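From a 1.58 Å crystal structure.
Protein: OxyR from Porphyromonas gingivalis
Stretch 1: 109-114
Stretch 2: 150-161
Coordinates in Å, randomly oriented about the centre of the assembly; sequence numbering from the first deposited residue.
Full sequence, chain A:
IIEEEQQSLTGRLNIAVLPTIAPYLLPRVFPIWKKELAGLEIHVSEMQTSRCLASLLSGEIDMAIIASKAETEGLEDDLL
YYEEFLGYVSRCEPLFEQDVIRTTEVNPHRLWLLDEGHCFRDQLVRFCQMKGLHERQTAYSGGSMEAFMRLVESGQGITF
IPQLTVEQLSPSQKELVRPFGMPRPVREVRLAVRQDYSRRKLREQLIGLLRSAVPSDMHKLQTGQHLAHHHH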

# COMPACT_ATOMS: atom_id res chain seq x y z
N HIS A 109 21.06 4.32 8.10
CA HIS A 109 20.21 5.36 8.68
C HIS A 109 19.25 5.97 7.66
O HIS A 109 18.36 6.75 8.02
CB HIS A 109 21.05 6.46 9.32
CG HIS A 109 22.13 5.94 10.23
ND1 HIS A 109 21.88 5.02 11.22
CD2 HIS A 109 23.45 6.23 10.30
CE1 HIS A 109 23.00 4.76 11.87
NE2 HIS A 109 23.97 5.48 11.33
N ARG A 110 19.42 5.61 6.39
CA ARG A 110 18.57 6.15 5.33
C ARG A 110 17.96 5.04 4.49
O ARG A 110 17.67 5.22 3.31
CB ARG A 110 19.36 7.12 4.44
CG ARG A 110 19.91 8.33 5.19
CD ARG A 110 20.75 9.21 4.28
NE ARG A 110 19.97 9.78 3.19
CZ ARG A 110 19.12 10.79 3.32
NH1 ARG A 110 18.93 11.35 4.51
NH2 ARG A 110 18.46 11.25 2.27
N LEU A 111 17.75 3.88 5.12
CA LEU A 111 17.20 2.72 4.44
C LEU A 111 15.79 2.41 4.96
O LEU A 111 15.55 2.43 6.17
CB LEU A 111 18.11 1.50 4.68
CG LEU A 111 17.68 0.17 4.08
CD1 LEU A 111 17.68 0.24 2.56
CD2 LEU A 111 18.58 -0.96 4.56
N TRP A 112 14.87 2.15 4.04
CA TRP A 112 13.51 1.80 4.43
C TRP A 112 13.30 0.33 4.09
O TRP A 112 13.37 -0.06 2.93
CB TRP A 112 12.49 2.66 3.68
CG TRP A 112 12.74 4.12 3.81
CD1 TRP A 112 13.19 4.96 2.84
CD2 TRP A 112 12.55 4.93 4.98
NE1 TRP A 112 13.30 6.24 3.32
CE2 TRP A 112 12.91 6.25 4.64
CE3 TRP A 112 12.12 4.66 6.28
CZ2 TRP A 112 12.84 7.29 5.55
CZ3 TRP A 112 12.05 5.70 7.18
CH2 TRP A 112 12.41 7.00 6.81
N LEU A 113 13.03 -0.47 5.11
CA LEU A 113 12.85 -1.90 4.91
C LEU A 113 11.47 -2.35 5.33
O LEU A 113 11.01 -2.05 6.43
CB LEU A 113 13.91 -2.68 5.69
CG LEU A 113 15.37 -2.45 5.30
CD1 LEU A 113 16.29 -3.26 6.21
CD2 LEU A 113 15.62 -2.80 3.85
N LEU A 114 10.81 -3.09 4.45
CA LEU A 114 9.51 -3.64 4.79
C LEU A 114 9.76 -4.81 5.74
O LEU A 114 10.57 -5.68 5.45
CB LEU A 114 8.80 -4.13 3.53
CG LEU A 114 8.43 -3.05 2.51
CD1 LEU A 114 8.10 -3.67 1.16
CD2 LEU A 114 7.28 -2.20 3.01
N ARG A 150 7.41 6.66 -2.20
CA ARG A 150 7.10 8.08 -2.16
C ARG A 150 8.22 8.82 -1.44
O ARG A 150 8.58 9.93 -1.82
CB ARG A 150 5.75 8.32 -1.48
CG ARG A 150 4.55 7.69 -2.19
CD ARG A 150 4.37 8.25 -3.59
NE ARG A 150 5.13 7.48 -4.57
CZ ARG A 150 4.73 6.32 -5.09
NH1 ARG A 150 5.48 5.69 -5.98
NH2 ARG A 150 3.57 5.80 -4.72
N LEU A 151 8.77 8.20 -0.41
CA LEU A 151 9.86 8.82 0.35
C LEU A 151 11.09 8.97 -0.52
O LEU A 151 11.69 10.05 -0.60
CB LEU A 151 10.18 8.00 1.60
CG LEU A 151 9.18 8.11 2.76
CD1 LEU A 151 9.45 7.04 3.81
CD2 LEU A 151 9.23 9.50 3.36
N VAL A 152 11.47 7.89 -1.19
CA VAL A 152 12.64 7.89 -2.05
C VAL A 152 12.51 8.93 -3.16
O VAL A 152 13.45 9.67 -3.44
CB VAL A 152 12.90 6.50 -2.66
CG1 VAL A 152 14.06 6.56 -3.64
CG2 VAL A 152 13.18 5.49 -1.56
N GLU A 153 11.34 8.98 -3.79
CA GLU A 153 11.10 9.92 -4.88
C GLU A 153 11.19 11.37 -4.42
O GLU A 153 11.40 12.28 -5.23
CB GLU A 153 9.75 9.63 -5.53
CG GLU A 153 9.67 8.24 -6.15
CD GLU A 153 8.24 7.81 -6.43
OE1 GLU A 153 7.32 8.62 -6.20
OE2 GLU A 153 8.05 6.65 -6.87
N SER A 154 11.03 11.57 -3.11
CA SER A 154 11.06 12.89 -2.50
C SER A 154 12.47 13.24 -2.05
O SER A 154 12.70 14.29 -1.45
CB SER A 154 10.09 12.96 -1.32
OG SER A 154 10.40 11.97 -0.35
N GLY A 155 13.42 12.35 -2.34
CA GLY A 155 14.80 12.56 -1.96
C GLY A 155 15.21 12.04 -0.60
O GLY A 155 16.32 12.31 -0.15
N GLN A 156 14.34 11.31 0.07
CA GLN A 156 14.72 10.77 1.36
C GLN A 156 14.96 9.27 1.31
O GLN A 156 14.03 8.48 1.18
CB GLN A 156 13.62 11.07 2.38
CG GLN A 156 13.06 12.48 2.30
CD GLN A 156 11.84 12.69 3.17
OE1 GLN A 156 11.74 12.12 4.26
NE2 GLN A 156 10.90 13.50 2.70
N GLY A 157 16.22 8.88 1.48
CA GLY A 157 16.59 7.49 1.58
C GLY A 157 16.59 6.58 0.37
O GLY A 157 16.58 6.99 -0.79
N ILE A 158 16.61 5.29 0.69
CA ILE A 158 16.63 4.18 -0.23
C ILE A 158 15.70 3.07 0.23
O ILE A 158 15.44 2.91 1.42
CB ILE A 158 18.06 3.60 -0.33
CG1 ILE A 158 18.99 4.58 -1.05
CG2 ILE A 158 18.04 2.24 -1.00
CD1 ILE A 158 20.40 4.06 -1.24
N THR A 159 15.21 2.31 -0.74
CA THR A 159 14.35 1.16 -0.49
C THR A 159 14.51 0.16 -1.63
O THR A 159 15.22 0.42 -2.59
CB THR A 159 12.87 1.58 -0.38
OG1 THR A 159 12.11 0.50 0.18
CG2 THR A 159 12.31 1.93 -1.75
N PHE A 160 13.84 -0.98 -1.51
CA PHE A 160 13.93 -2.02 -2.54
C PHE A 160 12.57 -2.31 -3.15
O PHE A 160 11.59 -2.52 -2.44
CB PHE A 160 14.56 -3.28 -1.97
CG PHE A 160 15.97 -3.07 -1.48
CD1 PHE A 160 16.95 -2.60 -2.34
CD2 PHE A 160 16.31 -3.35 -0.16
CE1 PHE A 160 18.25 -2.40 -1.90
CE2 PHE A 160 17.61 -3.15 0.28
CZ PHE A 160 18.58 -2.67 -0.58
N ILE A 161 12.51 -2.32 -4.48
CA ILE A 161 11.24 -2.57 -5.18
C ILE A 161 11.30 -3.83 -6.04
O ILE A 161 12.37 -4.23 -6.48
CB ILE A 161 10.83 -1.37 -6.05
CG1 ILE A 161 11.87 -1.10 -7.14
CG2 ILE A 161 10.65 -0.12 -5.19
CD1 ILE A 161 11.42 -0.07 -8.16

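The contact is built around one flat bump, the indole of Trp 112, and a hollow shaped by a helix end, a glycine turn and the start of a strand. Two backbone hydrogen bonds set the register: Ile 158 N gives to Arg 110 O at 2.8 Å, and Trp 112 N gives to Ile 158 O, also at 2.8 Å. Together they flank Leu 111 in a single beta bridge with Ile 158. A third bond, from Thr 159 OG1 to Trp 112 O at 3.1 Å, uses a side chain to hold the carbonyl of Trp 112.

From this backbone the indole reaches to the helix end. Leu 151, whose CA-to-CB bond points toward the other stretch, lays CD1 over one face of the Trp 112 indole, 3.8 Å from the centroid of its six-membered ring, a CH-pi contact. At the ring edge, Trp 112 NE1 bonds Gln 156 O at 3.2 Å, so the buried polar group is paid for. Gly 157 keeps this space open: a CB there would lie 2.5 Å from Trp 112 NE1 and 2.7 Å from Arg 110 O, and its positive phi also favours glycine.

Leucine side chains add apolar packing along the bridge and past it. Leu 111 CD1 sits 4.1 Å from both Ile 158 CG2 and Phe 160 CE2, and Leu 113 CD2 meets the same CE2 of Phe 160 at 4.1 Å.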